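Local coordinates for protein hexokinase (Schistosoma mansoni, PDB 1BDG) that catalyses the ATP-dependent phosphorylation of glucose and other hexoses to hexose 6-phosphates, the first step of glycolysis, at residues A[114-119]-A[172-177]; A[158-161]-A[165-168]; A[329-334]-A[340-345]. One frame throughout, in Å; residues are numbered along the deposited sequence.

Interaction 1 (A[114-119]-A[172-177]); sequences ELFKYI and HNVAEL
Phe116 carries this contact almost alone, pushing its ring from one helix against Val174 and Leu177 on another. Leu177 brings its CB over the middle of the ring, 3.9 Å from the centroid of Phe116 and only 10° off the ring normal, a CH-pi contact made squarely on the face. With CG of the leucine anti to its own carbonyl carbon (chi1 -79°) and the chain extended beyond it, CD1 comes to the CD2-CE2 flank of the ring, 3.8 Å from Phe116 CE2. Val174 is met farther out. Its CG1 branch, set anti to the backbone N (chi1 167°), reaches Phe116 CZ at 3.3 Å and lies 3.7 Å from Phe116 CE1, coming in at a slant. Both aliphatic side chains cross the phenylalanine at about a right angle. The join is entirely apolar, without polar bonds between the two segments.

Behind these groups, Asn173 occupies the N-cap position of helix 174-183. Its OD1 accepts a weak capping bond from Ala175 N at 3.0 Å, while its backbone O takes the amide of Leu177, with N and O 3.2 Å apart. Asn173 OD1 is also bonded to Ala155 N, which ties the helix start to strand 154-157. Beneath, Phe141 of strand 137-143 touches both Phe116 and Val174, and Phe143 adds to the floor under the valine. Helices 112-129 and 174-183 thus pack side by side over one side of the central sheet. With strand order 3-2-1-4-5 and these helices before and after the fourth strand, this is the ribonuclease H-like arrangement of the actin-ATPase clan, here forming the small subdomain of hexokinase.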
ATOM      1  N   GLU A 114      -5.184  14.691  18.927  1.00 21.22           N
ATOM      2  CA  GLU A 114      -5.314  13.487  19.729  1.00 22.46           C
ATOM      3  C   GLU A 114      -4.497  12.318  19.122  1.00 23.34           C
ATOM      4  O   GLU A 114      -3.887  11.521  19.862  1.00 24.21           O
ATOM      5  CB  GLU A 114      -6.788  13.117  19.878  1.00 22.79           C
ATOM      6  N   LEU A 115      -4.499  12.190  17.794  1.00 20.61           N
ATOM      7  CA  LEU A 115      -3.715  11.134  17.159  1.00 19.69           C
ATOM      8  C   LEU A 115      -2.241  11.526  17.292  1.00 19.63           C
ATOM      9  O   LEU A 115      -1.432  10.780  17.850  1.00 20.78           O
ATOM     10  CB  LEU A 115      -4.106  10.963  15.685  1.00 19.90           C
ATOM     11  CG  LEU A 115      -3.427   9.900  14.799  1.00 19.15           C
ATOM     12  CD1 LEU A 115      -3.784   8.487  15.274  1.00 19.48           C
ATOM     13  CD2 LEU A 115      -3.871  10.087  13.362  1.00 15.71           C
ATOM     14  N   PHE A 116      -1.900  12.734  16.851  1.00 20.16           N
ATOM     15  CA  PHE A 116      -0.520  13.195  16.946  1.00 19.15           C
ATOM     16  C   PHE A 116       0.017  13.265  18.363  1.00 19.79           C
ATOM     17  O   PHE A 116       1.237  13.237  18.591  1.00 19.03           O
ATOM     18  CB  PHE A 116      -0.335  14.501  16.197  1.00 17.49           C
ATOM     19  CG  PHE A 116      -0.090  14.297  14.744  1.00 17.49           C
ATOM     20  CD1 PHE A 116       1.183  14.010  14.284  1.00 16.98           C
ATOM     21  CD2 PHE A 116      -1.144  14.295  13.842  1.00 18.61           C
ATOM     22  CE1 PHE A 116       1.404  13.717  12.964  1.00 15.77           C
ATOM     23  CE2 PHE A 116      -0.921  13.998  12.513  1.00 18.14           C
ATOM     24  CZ  PHE A 116       0.357  13.707  12.078  1.00 14.98           C
ATOM     25  N   LYS A 117      -0.902  13.358  19.321  1.00 20.47           N
ATOM     26  CA  LYS A 117      -0.527  13.361  20.727  1.00 19.23           C
ATOM     27  C   LYS A 117      -0.145  11.907  21.051  1.00 18.43           C
ATOM     28  O   LYS A 117       0.936  11.647  21.592  1.00 16.25           O
ATOM     29  CB  LYS A 117      -1.690  13.828  21.606  1.00 17.44           C
ATOM     30  CG  LYS A 117      -1.330  13.891  23.059  1.00 18.19           C
ATOM     31  CD  LYS A 117      -2.407  14.536  23.866  1.00 19.78           C
ATOM     32  CE  LYS A 117      -2.073  14.425  25.334  1.00 22.49           C
ATOM     33  NZ  LYS A 117      -3.159  14.933  26.195  1.00 27.48           N
ATOM     34  N   TYR A 118      -0.996  10.963  20.648  1.00 17.01           N
ATOM     35  CA  TYR A 118      -0.720   9.559  20.896  1.00 17.69           C
ATOM     36  C   TYR A 118       0.682   9.211  20.362  1.00 20.49           C
ATOM     37  O   TYR A 118       1.512   8.627  21.078  1.00 20.29           O
ATOM     38  CB  TYR A 118      -1.791   8.667  20.252  1.00 15.56           C
ATOM     39  CG  TYR A 118      -1.573   7.199  20.530  1.00 14.91           C
ATOM     40  CD1 TYR A 118      -2.059   6.603  21.698  1.00 15.39           C
ATOM     41  CD2 TYR A 118      -0.794   6.426  19.673  1.00 15.43           C
ATOM     42  CE1 TYR A 118      -1.757   5.277  22.005  1.00 14.47           C
ATOM     43  CE2 TYR A 118      -0.492   5.119  19.966  1.00 14.77           C
ATOM     44  CZ  TYR A 118      -0.967   4.553  21.128  1.00 17.12           C
ATOM     45  OH  TYR A 118      -0.610   3.268  21.403  1.00 18.19           O
ATOM     46  N   ILE A 119       0.962   9.620  19.124  1.00 22.31           N
ATOM     47  CA  ILE A 119       2.266   9.353  18.501  1.00 21.83           C
ATOM     48  C   ILE A 119       3.397   9.735  19.455  1.00 21.98           C
ATOM     49  O   ILE A 119       4.245   8.893  19.790  1.00 22.05           O
ATOM     50  CB  ILE A 119       2.432  10.118  17.143  1.00 20.80           C
ATOM     51  CG1 ILE A 119       1.436   9.589  16.111  1.00 18.52           C
ATOM     52  CG2 ILE A 119       3.843   9.984  16.623  1.00 17.62           C
ATOM     53  CD1 ILE A 119       1.632   8.168  15.795  1.00 15.52           C
ATOM     54  N   HIS A 172      -3.498  20.405   6.610  1.00 20.62           N
ATOM     55  CA  HIS A 172      -2.502  20.910   7.560  1.00 20.93           C
ATOM     56  C   HIS A 172      -1.108  20.349   7.284  1.00 20.90           C
ATOM     57  O   HIS A 172      -0.948  19.327   6.586  1.00 20.15           O
ATOM     58  CB  HIS A 172      -2.887  20.531   8.996  1.00 20.76           C
ATOM     59  CG  HIS A 172      -4.155  21.170   9.470  1.00 23.79           C
ATOM     60  ND1 HIS A 172      -5.364  20.503   9.490  1.00 21.68           N
ATOM     61  CD2 HIS A 172      -4.407  22.417   9.936  1.00 22.81           C
ATOM     62  CE1 HIS A 172      -6.305  21.311   9.945  1.00 21.44           C
ATOM     63  NE2 HIS A 172      -5.749  22.477  10.223  1.00 22.56           N
ATOM     64  N   ASN A 173      -0.092  20.997   7.854  1.00 20.73           N
ATOM     65  CA  ASN A 173       1.269  20.511   7.687  1.00 20.13           C
ATOM     66  C   ASN A 173       1.495  19.479   8.787  1.00 21.61           C
ATOM     67  O   ASN A 173       1.637  19.824   9.965  1.00 23.52           O
ATOM     68  CB  ASN A 173       2.284  21.641   7.794  1.00 17.51           C
ATOM     69  CG  ASN A 173       3.732  21.148   7.742  1.00 19.81           C
ATOM     70  OD1 ASN A 173       4.003  19.952   7.607  1.00 20.12           O
ATOM     71  ND2 ASN A 173       4.676  22.080   7.845  1.00 19.52           N
ATOM     72  N   VAL A 174       1.479  18.210   8.405  1.00 21.40           N
ATOM     73  CA  VAL A 174       1.699  17.118   9.344  1.00 21.41           C
ATOM     74  C   VAL A 174       3.005  17.206  10.161  1.00 21.58           C
ATOM     75  O   VAL A 174       3.013  16.876  11.349  1.00 22.60           O
ATOM     76  CB  VAL A 174       1.659  15.774   8.597  1.00 21.95           C
ATOM     77  CG1 VAL A 174       2.200  14.659   9.476  1.00 22.65           C
ATOM     78  CG2 VAL A 174       0.240  15.478   8.149  1.00 21.54           C
ATOM     79  N   ALA A 175       4.101  17.639   9.539  1.00 19.72           N
ATOM     80  CA  ALA A 175       5.383  17.740  10.241  1.00 18.86           C
ATOM     81  C   ALA A 175       5.283  18.678  11.432  1.00 20.83           C
ATOM     82  O   ALA A 175       5.899  18.457  12.477  1.00 19.97           O
ATOM     83  CB  ALA A 175       6.454  18.217   9.309  1.00 11.98           C
ATOM     84  N   GLU A 176       4.489  19.728  11.281  1.00 23.49           N
ATOM     85  CA  GLU A 176       4.346  20.691  12.358  1.00 24.90           C
ATOM     86  C   GLU A 176       3.429  20.118  13.420  1.00 24.43           C
ATOM     87  O   GLU A 176       3.650  20.310  14.616  1.00 24.60           O
ATOM     88  CB  GLU A 176       3.831  22.036  11.838  1.00 27.21           C
ATOM     89  CG  GLU A 176       3.913  23.149  12.874  1.00 33.27           C
ATOM     90  CD  GLU A 176       3.701  24.544  12.276  1.00 38.20           C
ATOM     91  OE1 GLU A 176       3.059  24.642  11.188  1.00 38.98           O
ATOM     92  OE2 GLU A 176       4.189  25.537  12.902  1.00 38.77           O
ATOM     93  N   LEU A 177       2.422  19.372  12.990  1.00 24.11           N
ATOM     94  CA  LEU A 177       1.516  18.757  13.947  1.00 23.43           C
ATOM     95  C   LEU A 177       2.369  17.896  14.883  1.00 22.95           C
ATOM     96  O   LEU A 177       2.416  18.155  16.083  1.00 21.50           O
ATOM     97  CB  LEU A 177       0.440  17.920  13.239  1.00 22.31           C
ATOM     98  CG  LEU A 177      -0.744  18.677  12.629  1.00 21.14           C
ATOM     99  CD1 LEU A 177      -1.741  17.713  12.020  1.00 20.06           C
ATOM    100  CD2 LEU A 177      -1.428  19.485  13.702  1.00 20.54           C
TER

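Interaction 2 (A[158-161]-A[165-168]); sequences VRWT and SADG. With GLC (alpha-D-glucopyranose), chain B.
The glucose-binding loop of the small subdomain, between strand 154-157 and helix 174-183, folds back on itself where Trp160 meets Ser165 and Ala166. The indole points its one N-H at the returning chain: Trp160 NE1 donates to Ala166 O over 2.9 Å. The bond is somewhat bent at the hydrogen (142°), but it is well placed at the acceptor, arriving in the carbonyl plane on a lone pair with a C=O...N angle of 128°. The oxygen sits at the edge of the indole, tilted modestly out of its plane. The methyl of Ala166 lies beside the ring but well out of its plane, on the side where Ser165 N stands, with CB 4.0 Å from Trp160 CZ2. Ser165 presents backbone, not side chain, to the ring: its N stands over one face, displaced toward the rim, and its CA comes within 3.9 Å of Trp160 CD1. Phe164 also stacks on the indole, and Phe145 meets it edge to face.

One residue on, the chain turns to the sugar. Thr161 OG1 donates to O2 of the bound glucose over 2.7 Å. With chi1 at 63° the hydroxyl sits between backbone N and carbonyl carbon, and Thr161 OG1 and CG2 both come to the sugar's O2, CG2 at 3.3 Å. Lys162, the next residue, gives glucose another hydrogen bond.

Chemically, then, the buried indole N-H has its need met by a main-chain carbonyl, while Glu170 takes the backbone N-H of Trp160. The tryptophan is held at both its ring and its main chain, directly before the threonine that binds the substrate, an arrangement consistent with a second-shell residue that positions the sugar-binding loop.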
ATOM      1  N   VAL A 158      -3.014  15.728   1.820  1.00 19.68           N
ATOM      2  CA  VAL A 158      -3.957  16.063   0.765  1.00 17.90           C
ATOM      3  C   VAL A 158      -5.277  15.414   1.175  1.00 20.28           C
ATOM      4  O   VAL A 158      -6.337  16.044   1.128  1.00 22.18           O
ATOM      5  CB  VAL A 158      -3.516  15.517  -0.588  1.00 17.55           C
ATOM      6  CG1 VAL A 158      -4.543  15.861  -1.645  1.00 18.10           C
ATOM      7  CG2 VAL A 158      -2.180  16.094  -0.966  1.00 19.57           C
ATOM      8  N   ARG A 159      -5.211  14.160   1.605  1.00 20.56           N
ATOM      9  CA  ARG A 159      -6.405  13.466   2.046  1.00 21.92           C
ATOM     10  C   ARG A 159      -6.058  12.176   2.779  1.00 22.19           C
ATOM     11  O   ARG A 159      -4.952  11.664   2.651  1.00 21.37           O
ATOM     12  CB  ARG A 159      -7.334  13.184   0.861  1.00 22.99           C
ATOM     13  CG  ARG A 159      -6.757  12.242  -0.177  1.00 23.52           C
ATOM     14  CD  ARG A 159      -7.652  12.178  -1.401  1.00 23.15           C
ATOM     15  NE  ARG A 159      -7.315  11.038  -2.231  1.00 22.22           N
ATOM     16  CZ  ARG A 159      -7.884  10.762  -3.396  1.00 23.69           C
ATOM     17  NH1 ARG A 159      -8.833  11.534  -3.899  1.00 23.88           N
ATOM     18  NH2 ARG A 159      -7.489   9.698  -4.064  1.00 24.42           N
ATOM     19  N   TRP A 160      -6.979  11.708   3.616  1.00 21.40           N
ATOM     20  CA  TRP A 160      -6.767  10.486   4.368  1.00 21.05           C
ATOM     21  C   TRP A 160      -7.236   9.351   3.487  1.00 21.96           C
ATOM     22  O   TRP A 160      -8.326   9.431   2.892  1.00 23.03           O
ATOM     23  CB  TRP A 160      -7.614  10.448   5.650  1.00 20.11           C
ATOM     24  CG  TRP A 160      -7.082  11.151   6.886  1.00 19.40           C
ATOM     25  CD1 TRP A 160      -7.718  12.120   7.582  1.00 19.25           C
ATOM     26  CD2 TRP A 160      -5.877  10.861   7.619  1.00 17.91           C
ATOM     27  NE1 TRP A 160      -7.004  12.449   8.701  1.00 19.35           N
ATOM     28  CE2 TRP A 160      -5.869  11.691   8.752  1.00 17.54           C
ATOM     29  CE3 TRP A 160      -4.809   9.976   7.428  1.00 19.20           C
ATOM     30  CZ2 TRP A 160      -4.835  11.667   9.703  1.00 18.04           C
ATOM     31  CZ3 TRP A 160      -3.775   9.951   8.379  1.00 19.45           C
ATOM     32  CH2 TRP A 160      -3.800  10.789   9.496  1.00 17.38           C
ATOM     33  N   THR A 161      -6.415   8.310   3.384  1.00 20.39           N
ATOM     34  CA  THR A 161      -6.786   7.138   2.619  1.00 18.60           C
ATOM     35  C   THR A 161      -6.817   6.031   3.659  1.00 18.18           C
ATOM     36  O   THR A 161      -6.534   6.281   4.835  1.00 18.70           O
ATOM     37  CB  THR A 161      -5.749   6.817   1.534  1.00 19.11           C
ATOM     38  OG1 THR A 161      -4.489   6.511   2.142  1.00 18.20           O
ATOM     39  CG2 THR A 161      -5.583   7.994   0.595  1.00 19.09           C
ATOM     40  N   SER A 165      -9.523   8.803   9.423  1.00 20.97           N
ATOM     41  CA  SER A 165     -10.483   9.901   9.252  1.00 20.50           C
ATOM     42  C   SER A 165     -10.413  10.833  10.443  1.00 18.90           C
ATOM     43  O   SER A 165     -11.440  11.240  10.963  1.00 20.10           O
ATOM     44  CB  SER A 165     -11.922   9.386   9.081  1.00 17.26           C
ATOM     45  OG  SER A 165     -12.318   8.560  10.159  1.00 19.43           O
ATOM     46  N   ALA A 166      -9.202  11.112  10.912  1.00 18.08           N
ATOM     47  CA  ALA A 166      -9.010  12.010  12.041  1.00 18.65           C
ATOM     48  C   ALA A 166      -9.284  13.423  11.545  1.00 20.33           C
ATOM     49  O   ALA A 166      -8.871  13.789  10.443  1.00 20.77           O
ATOM     50  CB  ALA A 166      -7.596  11.900  12.558  1.00 17.25           C
ATOM     51  N   ASP A 167     -10.032  14.205  12.312  1.00 22.19           N
ATOM     52  CA  ASP A 167     -10.320  15.560  11.888  1.00 22.93           C
ATOM     53  C   ASP A 167      -9.172  16.466  12.310  1.00 23.09           C
ATOM     54  O   ASP A 167      -8.390  16.123  13.187  1.00 24.29           O
ATOM     55  CB  ASP A 167     -11.646  16.043  12.471  1.00 23.81           C
ATOM     56  CG  ASP A 167     -11.536  16.433  13.923  1.00 29.64           C
ATOM     57  OD1 ASP A 167     -11.236  15.541  14.747  1.00 32.19           O
ATOM     58  OD2 ASP A 167     -11.741  17.632  14.246  1.00 31.38           O
ATOM     59  N   GLY A 168      -9.021  17.592  11.634  1.00 23.49           N
ATOM     60  CA  GLY A 168      -7.963  18.510  11.998  1.00 21.90           C
ATOM     61  C   GLY A 168      -6.606  18.153  11.447  1.00 22.20           C
ATOM     62  O   GLY A 168      -5.602  18.754  11.837  1.00 22.68           O
TER
HETATM   63  C1  GLC B 501      -2.287   4.229   0.572  1.00 16.07           C
HETATM   64  C2  GLC B 501      -1.732   5.634   0.803  1.00 14.99           C
HETATM   65  C3  GLC B 501      -0.382   5.765   0.136  1.00 14.22           C
HETATM   66  C4  GLC B 501       0.546   4.675   0.642  1.00 13.69           C
HETATM   67  C5  GLC B 501      -0.081   3.323   0.382  1.00 10.91           C
HETATM   68  C6  GLC B 501       0.764   2.185   0.922  1.00 12.85           C
HETATM   69  O1  GLC B 501      -2.379   4.020  -0.797  1.00 18.87           O
HETATM   70  O2  GLC B 501      -2.612   6.616   0.261  1.00 13.02           O
HETATM   71  O3  GLC B 501       0.184   7.036   0.418  1.00 14.67           O
HETATM   72  O4  GLC B 501       1.793   4.768  -0.004  1.00 13.59           O
HETATM   73  O5  GLC B 501      -1.346   3.256   1.044  1.00 12.68           O
HETATM   74  O6  GLC B 501       0.495   1.945   2.287  1.00 11.31           O

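Interaction 3 (A[329-334]-A[340-345]); sequences TDVERD and YNTHYM
Asp334 and Thr342 cross obliquely, the aspartate lying against the first turn of helix 340-349 with both carboxylate oxygens turned to its N-H groups. OD2 of Asp334 is gripped twice by one residue: Thr342 N gives it a bond of 3.1 Å from the syn side, and Thr342 OG1 donates at 2.9 Å, nearly along the C-O axis. The threonine hydroxyl, anti to its own carbonyl carbon (chi1 -57°), is thereby brought beside its backbone N, and both donors converge on that oxygen. The other oxygen, OD1 of Asp334, receives only weak bonds, from Tyr340 N at 3.2 Å and Asn341 N at 3.4 Å.

Asn341 stands at about a right angle to Asp330, its amide plane 38° from the carboxylate plane; ND2 of Asn341 rests 3.6 Å from CB of Asp330. On the buried flank Val331 divides its branches, CG1 lying by Thr342 OG1 and CG2 meeting Met345 SD at 3.5 Å. Arg364 of helix 357-389 donates from NH2 to the backbone O of Asp334.

The turn that follows helix 327-331, a helix whose start belongs to a probable ATP site, is thus joined to the next helix by the carboxylate of Asp334. The local dipole at that N-terminus would be expected to stabilise the negative charge, and the two firmer bonds both fall on OD2.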
ATOM      1  N   THR A 329      -5.153 -16.114   2.541  1.00 22.23           N
ATOM      2  CA  THR A 329      -3.815 -16.663   2.553  1.00 23.38           C
ATOM      3  C   THR A 329      -3.920 -18.186   2.640  1.00 23.88           C
ATOM      4  O   THR A 329      -3.588 -18.882   1.679  1.00 24.24           O
ATOM      5  CB  THR A 329      -3.030 -16.111   3.774  1.00 24.40           C
ATOM      6  OG1 THR A 329      -2.731 -14.721   3.565  1.00 25.91           O
ATOM      7  CG2 THR A 329      -1.755 -16.891   4.020  1.00 26.26           C
ATOM      8  N   ASP A 330      -4.444 -18.705   3.750  1.00 24.35           N
ATOM      9  CA  ASP A 330      -4.549 -20.153   3.909  1.00 25.06           C
ATOM     10  C   ASP A 330      -5.360 -20.787   2.782  1.00 24.04           C
ATOM     11  O   ASP A 330      -4.942 -21.782   2.168  1.00 23.57           O
ATOM     12  CB  ASP A 330      -5.144 -20.515   5.273  1.00 27.29           C
ATOM     13  CG  ASP A 330      -4.185 -20.235   6.431  1.00 31.32           C
ATOM     14  OD1 ASP A 330      -2.968 -20.018   6.167  1.00 33.55           O
ATOM     15  OD2 ASP A 330      -4.651 -20.238   7.609  1.00 30.83           O
ATOM     16  N   VAL A 331      -6.485 -20.156   2.465  1.00 22.82           N
ATOM     17  CA  VAL A 331      -7.381 -20.635   1.420  1.00 20.54           C
ATOM     18  C   VAL A 331      -6.665 -20.938   0.106  1.00 20.50           C
ATOM     19  O   VAL A 331      -7.038 -21.874  -0.594  1.00 20.29           O
ATOM     20  CB  VAL A 331      -8.484 -19.616   1.157  1.00 20.74           C
ATOM     21  CG1 VAL A 331      -9.461 -20.156   0.151  1.00 19.85           C
ATOM     22  CG2 VAL A 331      -9.186 -19.267   2.455  1.00 20.19           C
ATOM     23  N   GLU A 332      -5.615 -20.168  -0.190  1.00 21.27           N
ATOM     24  CA  GLU A 332      -4.820 -20.300  -1.416  1.00 23.09           C
ATOM     25  C   GLU A 332      -3.923 -21.538  -1.558  1.00 23.55           C
ATOM     26  O   GLU A 332      -3.545 -21.899  -2.682  1.00 22.51           O
ATOM     27  CB  GLU A 332      -3.985 -19.040  -1.631  1.00 23.87           C
ATOM     28  CG  GLU A 332      -4.652 -18.023  -2.533  1.00 26.26           C
ATOM     29  CD  GLU A 332      -4.737 -18.505  -3.977  1.00 29.27           C
ATOM     30  OE1 GLU A 332      -3.666 -18.774  -4.575  1.00 32.13           O
ATOM     31  OE2 GLU A 332      -5.862 -18.641  -4.512  1.00 29.89           O
ATOM     32  N   ARG A 333      -3.607 -22.194  -0.437  1.00 25.33           N
ATOM     33  CA  ARG A 333      -2.767 -23.405  -0.432  1.00 25.77           C
ATOM     34  C   ARG A 333      -3.571 -24.685  -0.721  1.00 26.24           C
ATOM     35  O   ARG A 333      -3.043 -25.797  -0.620  1.00 26.55           O
ATOM     36  CB  ARG A 333      -2.068 -23.563   0.927  1.00 24.45           C
ATOM     37  CG  ARG A 333      -1.406 -22.287   1.442  1.00 24.29           C
ATOM     38  CD  ARG A 333      -0.984 -22.401   2.906  1.00 24.43           C
ATOM     39  NE  ARG A 333      -0.601 -21.095   3.453  1.00 26.74           N
ATOM     40  CZ  ARG A 333       0.471 -20.404   3.064  1.00 26.07           C
ATOM     41  NH1 ARG A 333       1.292 -20.901   2.146  1.00 26.81           N
ATOM     42  NH2 ARG A 333       0.740 -19.228   3.606  1.00 26.10           N
ATOM     43  N   ASP A 334      -4.836 -24.531  -1.097  1.00 28.37           N
ATOM     44  CA  ASP A 334      -5.689 -25.684  -1.371  1.00 31.45           C
ATOM     45  C   ASP A 334      -5.564 -26.325  -2.759  1.00 32.77           C
ATOM     46  O   ASP A 334      -5.745 -25.659  -3.790  1.00 32.58           O
ATOM     47  CB  ASP A 334      -7.165 -25.327  -1.115  1.00 31.55           C
ATOM     48  CG  ASP A 334      -7.625 -25.669   0.299  1.00 31.38           C
ATOM     49  OD1 ASP A 334      -7.024 -26.577   0.937  1.00 31.45           O
ATOM     50  OD2 ASP A 334      -8.612 -25.048   0.755  1.00 28.30           O
ATOM     51  N   TYR A 340      -9.499 -28.028   2.449  1.00 24.42           N
ATOM     52  CA  TYR A 340      -9.345 -28.043   3.902  1.00 24.14           C
ATOM     53  C   TYR A 340      -9.263 -26.650   4.511  1.00 25.14           C
ATOM     54  O   TYR A 340     -10.024 -26.310   5.425  1.00 25.96           O
ATOM     55  CB  TYR A 340      -8.114 -28.874   4.306  1.00 21.61           C
ATOM     56  CG  TYR A 340      -8.199 -30.334   3.881  1.00 19.39           C
ATOM     57  CD1 TYR A 340      -9.398 -31.044   4.007  1.00 15.85           C
ATOM     58  CD2 TYR A 340      -7.103 -30.981   3.285  1.00 16.84           C
ATOM     59  CE1 TYR A 340      -9.510 -32.338   3.548  1.00 14.30           C
ATOM     60  CE2 TYR A 340      -7.211 -32.283   2.821  1.00 12.78           C
ATOM     61  CZ  TYR A 340      -8.422 -32.950   2.957  1.00 13.98           C
ATOM     62  OH  TYR A 340      -8.563 -34.234   2.492  1.00 14.08           O
ATOM     63  N   ASN A 341      -8.357 -25.828   3.993  1.00 25.11           N
ATOM     64  CA  ASN A 341      -8.195 -24.476   4.519  1.00 23.02           C
ATOM     65  C   ASN A 341      -9.442 -23.629   4.311  1.00 22.30           C
ATOM     66  O   ASN A 341      -9.762 -22.786   5.156  1.00 23.75           O
ATOM     67  CB  ASN A 341      -6.992 -23.792   3.887  1.00 23.01           C
ATOM     68  CG  ASN A 341      -5.679 -24.297   4.445  1.00 21.95           C
ATOM     69  OD1 ASN A 341      -4.874 -24.891   3.721  1.00 21.19           O
ATOM     70  ND2 ASN A 341      -5.451 -24.062   5.732  1.00 21.18           N
ATOM     71  N   THR A 342     -10.132 -23.847   3.190  1.00 20.64           N
ATOM     72  CA  THR A 342     -11.354 -23.111   2.884  1.00 19.10           C
ATOM     73  C   THR A 342     -12.379 -23.534   3.908  1.00 19.18           C
ATOM     74  O   THR A 342     -12.908 -22.708   4.649  1.00 18.65           O
ATOM     75  CB  THR A 342     -11.890 -23.449   1.486  1.00 18.21           C
ATOM     76  OG1 THR A 342     -10.878 -23.185   0.511  1.00 19.25           O
ATOM     77  CG2 THR A 342     -13.113 -22.615   1.158  1.00 16.41           C
ATOM     78  N   HIS A 343     -12.580 -24.844   3.994  1.00 20.36           N
ATOM     79  CA  HIS A 343     -13.522 -25.445   4.932  1.00 21.51           C
ATOM     80  C   HIS A 343     -13.350 -24.917   6.357  1.00 19.92           C
ATOM     81  O   HIS A 343     -14.296 -24.407   6.965  1.00 19.93           O
ATOM     82  CB  HIS A 343     -13.368 -26.963   4.920  1.00 23.10           C
ATOM     83  CG  HIS A 343     -14.388 -27.677   5.740  1.00 23.93           C
ATOM     84  ND1 HIS A 343     -15.685 -27.875   5.310  1.00 26.46           N
ATOM     85  CD2 HIS A 343     -14.310 -28.231   6.971  1.00 25.30           C
ATOM     86  CE1 HIS A 343     -16.360 -28.518   6.246  1.00 26.06           C
ATOM     87  NE2 HIS A 343     -15.548 -28.745   7.263  1.00 26.75           N
ATOM     88  N   TYR A 344     -12.143 -25.031   6.884  1.00 20.36           N
ATOM     89  CA  TYR A 344     -11.870 -24.552   8.222  1.00 20.28           C
ATOM     90  C   TYR A 344     -12.245 -23.081   8.350  1.00 19.13           C
ATOM     91  O   TYR A 344     -12.744 -22.663   9.390  1.00 19.58           O
ATOM     92  CB  TYR A 344     -10.389 -24.761   8.578  1.00 21.58           C
ATOM     93  CG  TYR A 344      -9.882 -23.910   9.741  1.00 24.65           C
ATOM     94  CD1 TYR A 344      -9.451 -22.590   9.534  1.00 23.90           C
ATOM     95  CD2 TYR A 344      -9.818 -24.423  11.038  1.00 24.71           C
ATOM     96  CE1 TYR A 344      -8.976 -21.809  10.584  1.00 23.04           C
ATOM     97  CE2 TYR A 344      -9.339 -23.642  12.100  1.00 24.52           C
ATOM     98  CZ  TYR A 344      -8.922 -22.337  11.861  1.00 23.98           C
ATOM     99  OH  TYR A 344      -8.461 -21.560  12.903  1.00 23.38           O
ATOM    100  N   MET A 345     -12.025 -22.304   7.294  1.00 18.36           N
ATOM    101  CA  MET A 345     -12.318 -20.874   7.340  1.00 18.36           C
ATOM    102  C   MET A 345     -13.781 -20.589   7.562  1.00 17.08           C
ATOM    103  O   MET A 345     -14.145 -19.851   8.477  1.00 16.89           O
ATOM    104  CB  MET A 345     -11.857 -20.172   6.066  1.00 18.63           C
ATOM    105  CG  MET A 345     -12.154 -18.680   6.052  1.00 18.08           C
ATOM    106  SD  MET A 345     -11.636 -17.948   4.502  1.00 18.06           S
ATOM    107  CE  MET A 345     -13.177 -17.841   3.641  1.00 18.04           C
TER

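Overall arrangement
From the N terminus, the chain leaves helix 112-129 and returns 53 residues later in helix 174-183, where interaction 1 closes a long loop that takes in strand 137-143. Within that loop lies interaction 2, a much shorter closure just ahead of the second helix. The two also touch: Leu115 CD2 meets Trp160 CH2 at 3.9 Å, and Leu177 packs near Gly168, so the sugar-binding loop rests on the helix pair of the small subdomain. Interaction 3 follows in series, a tight local closure between consecutive helices of the large subdomain, its centre about 41 Å from that of interaction 1 and 36 Å from that of interaction 2.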